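Side-chain contact in L-ornithine N(5)-monooxygenase (Pseudomonas aeruginosa, PDB 3S5W), which uses FAD, NADPH and molecular oxygen to hydroxylate the side-chain amine of L-ornithine, the first step towards the hydroxamate siderophore pyoverdin: residues P40-I43 with A44-I47. Sequence-based numbering, arbitrary orientation.
Sequences PSNI and ALAI. With FAD (flavin-adenine dinucleotide), chain C.
Ile-43 and Ile-47, one helical turn apart, line up along the same flank of the helix. Both have CG1 beside the backbone N and an extended outer chain. In Ile-47 this chi1 of -62° lays CG1 3.4 Å from Ile-43 O. That carbonyl also accepts the N-H of Ile-47 (N to O 3.1 Å). Between the side chains the approach is loose, Ile-47 CD1 lying 4.5 Å from Ile-43 CG2. The branched apolar chains fill the face against helix 126-137, where both touch Val-136.

On another flank Asn-42 and Leu-45 run side by side, OD1 lying 3.9 Å from methyl CD2. The amide is held from elsewhere: ND2 donates to Gly-37 O in the turn before the helix and OD1 bonds to Ser-187 OG, which together fix its rotation. The long, branched Leu-45 reaches Ile-439 of helix 432-447. Ala-46, with only a methyl, lets the helix lie close against Phe-63 of strand 61-65, and its N donates to Asn-42 O at 2.9 Å.

At the first turn the flavin-side phosphate of FAD is gripped twice by Ser-41: N reaches O1P at 2.9 Å, while OG, turned beside that same N, donates to O2P at 2.6 Å. Arg-435 also bonds to this hydroxyl and would add positive charge nearby. Pro-40 suits the first position of the helix, where a backbone N-H would have no carbonyl of a preceding turn to bond, and its ring brings CD to 3.4 Å from FAD O2A. A helix N-terminus aimed at the pyrophosphate, between strands 30-36 and 61-65, is the hallmark of the dinucleotide-binding Rossmann beta-alpha-beta unit, here serving FAD.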
ATOM      1  N   PRO A  40      -7.831  -3.071   2.828  1.00 22.30           N
ATOM      2  CA  PRO A  40      -7.798  -3.334   4.259  1.00 21.81           C
ATOM      3  C   PRO A  40      -8.285  -2.190   5.145  1.00 21.86           C
ATOM      4  O   PRO A  40      -8.994  -2.447   6.107  1.00 22.12           O
ATOM      5  CB  PRO A  40      -6.311  -3.659   4.532  1.00 22.65           C
ATOM      6  CG  PRO A  40      -5.836  -4.292   3.223  1.00 22.01           C
ATOM      7  CD  PRO A  40      -6.678  -3.655   2.113  1.00 22.53           C
ATOM      8  N   SER A  41      -7.938  -0.938   4.826  1.00 22.16           N
ATOM      9  CA  SER A  41      -8.370   0.170   5.688  1.00 22.73           C
ATOM     10  C   SER A  41      -9.901   0.226   5.798  1.00 23.30           C
ATOM     11  O   SER A  41     -10.457   0.347   6.883  1.00 22.84           O
ATOM     12  CB  SER A  41      -7.832   1.511   5.182  1.00 22.83           C
ATOM     13  OG  SER A  41      -6.462   1.619   5.481  1.00 24.96           O
ATOM     14  N   ASN A  42     -10.573   0.176   4.657  1.00 22.97           N
ATOM     15  CA  ASN A  42     -12.017   0.314   4.678  1.00 23.50           C
ATOM     16  C   ASN A  42     -12.747  -0.974   5.000  1.00 23.25           C
ATOM     17  O   ASN A  42     -13.841  -0.925   5.539  1.00 24.63           O
ATOM     18  CB  ASN A  42     -12.527   0.988   3.408  1.00 24.05           C
ATOM     19  CG  ASN A  42     -12.316   2.509   3.434  1.00 25.28           C
ATOM     20  OD1 ASN A  42     -11.998   3.100   4.476  1.00 26.96           O
ATOM     21  ND2 ASN A  42     -12.529   3.142   2.298  1.00 26.97           N
ATOM     22  N   ILE A  43     -12.135  -2.121   4.715  1.00 23.09           N
ATOM     23  CA  ILE A  43     -12.707  -3.397   5.175  1.00 22.96           C
ATOM     24  C   ILE A  43     -12.690  -3.395   6.716  1.00 22.90           C
ATOM     25  O   ILE A  43     -13.687  -3.729   7.351  1.00 22.45           O
ATOM     26  CB  ILE A  43     -11.937  -4.635   4.621  1.00 22.29           C
ATOM     27  CG1 ILE A  43     -11.961  -4.670   3.090  1.00 24.26           C
ATOM     28  CG2 ILE A  43     -12.561  -5.892   5.146  1.00 23.02           C
ATOM     29  CD1 ILE A  43     -10.958  -5.632   2.412  1.00 20.82           C
ATOM     30  N   ALA A  44     -11.550  -3.034   7.319  1.00 22.13           N
ATOM     31  CA  ALA A  44     -11.476  -2.967   8.783  1.00 22.10           C
ATOM     32  C   ALA A  44     -12.528  -2.000   9.354  1.00 22.69           C
ATOM     33  O   ALA A  44     -13.132  -2.245  10.425  1.00 22.01           O
ATOM     34  CB  ALA A  44     -10.059  -2.522   9.237  1.00 21.52           C
ATOM     35  N   LEU A  45     -12.695  -0.876   8.673  1.00 22.60           N
ATOM     36  CA  LEU A  45     -13.735   0.079   9.050  1.00 23.14           C
ATOM     37  C   LEU A  45     -15.181  -0.501   8.955  1.00 23.35           C
ATOM     38  O   LEU A  45     -15.976  -0.294   9.879  1.00 23.91           O
ATOM     39  CB  LEU A  45     -13.604   1.357   8.225  1.00 23.13           C
ATOM     40  CG  LEU A  45     -14.651   2.456   8.501  1.00 23.87           C
ATOM     41  CD1 LEU A  45     -14.566   2.901   9.968  1.00 25.34           C
ATOM     42  CD2 LEU A  45     -14.314   3.612   7.579  1.00 25.61           C
ATOM     43  N   ALA A  46     -15.499  -1.227   7.886  1.00 24.77           N
ATOM     44  CA  ALA A  46     -16.808  -1.879   7.723  1.00 25.62           C
ATOM     45  C   ALA A  46     -17.093  -2.839   8.892  1.00 26.43           C
ATOM     46  O   ALA A  46     -18.236  -2.915   9.421  1.00 25.52           O
ATOM     47  CB  ALA A  46     -16.854  -2.662   6.380  1.00 26.94           C
ATOM     48  N   ILE A  47     -16.059  -3.577   9.298  1.00 25.63           N
ATOM     49  CA  ILE A  47     -16.177  -4.461  10.467  1.00 25.71           C
ATOM     50  C   ILE A  47     -16.479  -3.674  11.740  1.00 26.41           C
ATOM     51  O   ILE A  47     -17.382  -4.042  12.517  1.00 25.63           O
ATOM     52  CB  ILE A  47     -14.893  -5.307  10.694  1.00 25.29           C
ATOM     53  CG1 ILE A  47     -14.635  -6.211   9.500  1.00 24.70           C
ATOM     54  CG2 ILE A  47     -14.985  -6.105  12.001  1.00 25.16           C
ATOM     55  CD1 ILE A  47     -13.200  -6.795   9.470  1.00 26.03           C
TER
HETATM   56  PA  FAD C 450      -4.956  -0.329  -0.381  1.00 23.63           P
HETATM   57  O1A FAD C 450      -3.934   0.202  -1.314  1.00 19.77           O
HETATM   58  O2A FAD C 450      -4.748  -1.788   0.062  1.00 19.53           O
HETATM   59  O5B FAD C 450      -6.428  -0.229  -1.064  1.00 23.66           O
HETATM   60  C5B FAD C 450      -6.793   0.948  -1.745  1.00 21.39           C
HETATM   61  C4B FAD C 450      -7.990   0.545  -2.589  1.00 23.22           C
HETATM   62  O4B FAD C 450      -8.486   1.709  -3.193  1.00 26.67           O
HETATM   63  C3B FAD C 450      -7.564  -0.385  -3.721  1.00 23.62           C
HETATM   64  O3B FAD C 450      -8.284  -1.599  -3.640  1.00 24.22           O
HETATM   65  C2B FAD C 450      -7.888   0.395  -5.002  1.00 24.49           C
HETATM   66  O2B FAD C 450      -8.495  -0.424  -5.996  1.00 27.34           O
HETATM   67  C1B FAD C 450      -8.894   1.392  -4.515  1.00 25.52           C
HETATM   68  N9A FAD C 450      -8.906   2.675  -5.211  1.00 27.25           N
HETATM   69  C8A FAD C 450      -7.838   3.530  -5.461  1.00 30.44           C
HETATM   70  N7A FAD C 450      -8.339   4.647  -6.067  1.00 29.15           N
HETATM   71  C5A FAD C 450      -9.688   4.506  -6.169  1.00 28.77           C
HETATM   72  C6A FAD C 450     -10.680   5.333  -6.696  1.00 30.58           C
HETATM   73  N6A FAD C 450     -10.410   6.612  -7.004  1.00 28.73           N
HETATM   74  N1A FAD C 450     -11.999   4.885  -6.660  1.00 28.54           N
HETATM   75  C2A FAD C 450     -12.354   3.669  -6.110  1.00 27.82           C
HETATM   76  N3A FAD C 450     -11.367   2.844  -5.583  1.00 25.41           N
HETATM   77  C4A FAD C 450     -10.059   3.268  -5.621  1.00 28.24           C
HETATM   78  N1  FAD C 450       1.546  -3.705   4.929  1.00 22.48           N
HETATM   79  C2  FAD C 450       1.771  -4.571   5.991  1.00 25.26           C
HETATM   80  O2  FAD C 450       1.445  -4.255   7.123  1.00 23.60           O
HETATM   81  N3  FAD C 450       2.366  -5.799   5.786  1.00 25.57           N
HETATM   82  C4  FAD C 450       2.739  -6.208   4.530  1.00 28.10           C
HETATM   83  O4  FAD C 450       3.230  -7.342   4.386  1.00 26.10           O
HETATM   84  C4X FAD C 450       2.530  -5.331   3.448  1.00 25.20           C
HETATM   85  N5  FAD C 450       2.914  -5.706   2.169  1.00 26.11           N
HETATM   86  C5X FAD C 450       2.719  -4.837   1.108  1.00 27.52           C
HETATM   87  C6  FAD C 450       3.113  -5.228  -0.180  1.00 29.83           C
HETATM   88  C7  FAD C 450       2.932  -4.380  -1.264  1.00 29.86           C
HETATM   89  C7M FAD C 450       3.390  -4.865  -2.616  1.00 32.40           C
HETATM   90  C8  FAD C 450       2.379  -3.121  -1.055  1.00 28.19           C
HETATM   91  C8M FAD C 450       2.150  -2.153  -2.180  1.00 31.03           C
HETATM   92  C9  FAD C 450       1.983  -2.722   0.218  1.00 26.97           C
HETATM   93  C9A FAD C 450       2.129  -3.580   1.316  1.00 26.84           C
HETATM   94  N10 FAD C 450       1.740  -3.196   2.605  1.00 23.80           N
HETATM   95  C10 FAD C 450       1.961  -4.068   3.665  1.00 24.18           C
HETATM   96  C1' FAD C 450       1.162  -1.846   2.898  1.00 23.37           C
HETATM   97  C2' FAD C 450      -0.286  -1.651   2.405  1.00 23.22           C
HETATM   98  O2' FAD C 450      -0.384  -0.239   2.191  1.00 24.65           O
HETATM   99  C3' FAD C 450      -1.262  -2.091   3.486  1.00 24.06           C
HETATM  100  O3' FAD C 450      -1.068  -3.471   3.855  1.00 23.72           O
HETATM  101  C4' FAD C 450      -2.733  -1.952   3.021  1.00 22.97           C
HETATM  102  O4' FAD C 450      -2.877  -2.547   1.737  1.00 23.37           O
HETATM  103  C5' FAD C 450      -3.289  -0.504   3.057  1.00 23.29           C
HETATM  104  O5' FAD C 450      -4.698  -0.597   2.962  1.00 26.29           O
HETATM  105  P   FAD C 450      -5.617   0.557   2.297  1.00 24.11           P
HETATM  106  O1P FAD C 450      -7.009  -0.024   2.254  1.00 22.80           O
HETATM  107  O2P FAD C 450      -5.394   1.810   3.100  1.00 20.51           O
HETATM  108  O3P FAD C 450      -5.015   0.712   0.828  1.00 21.18           O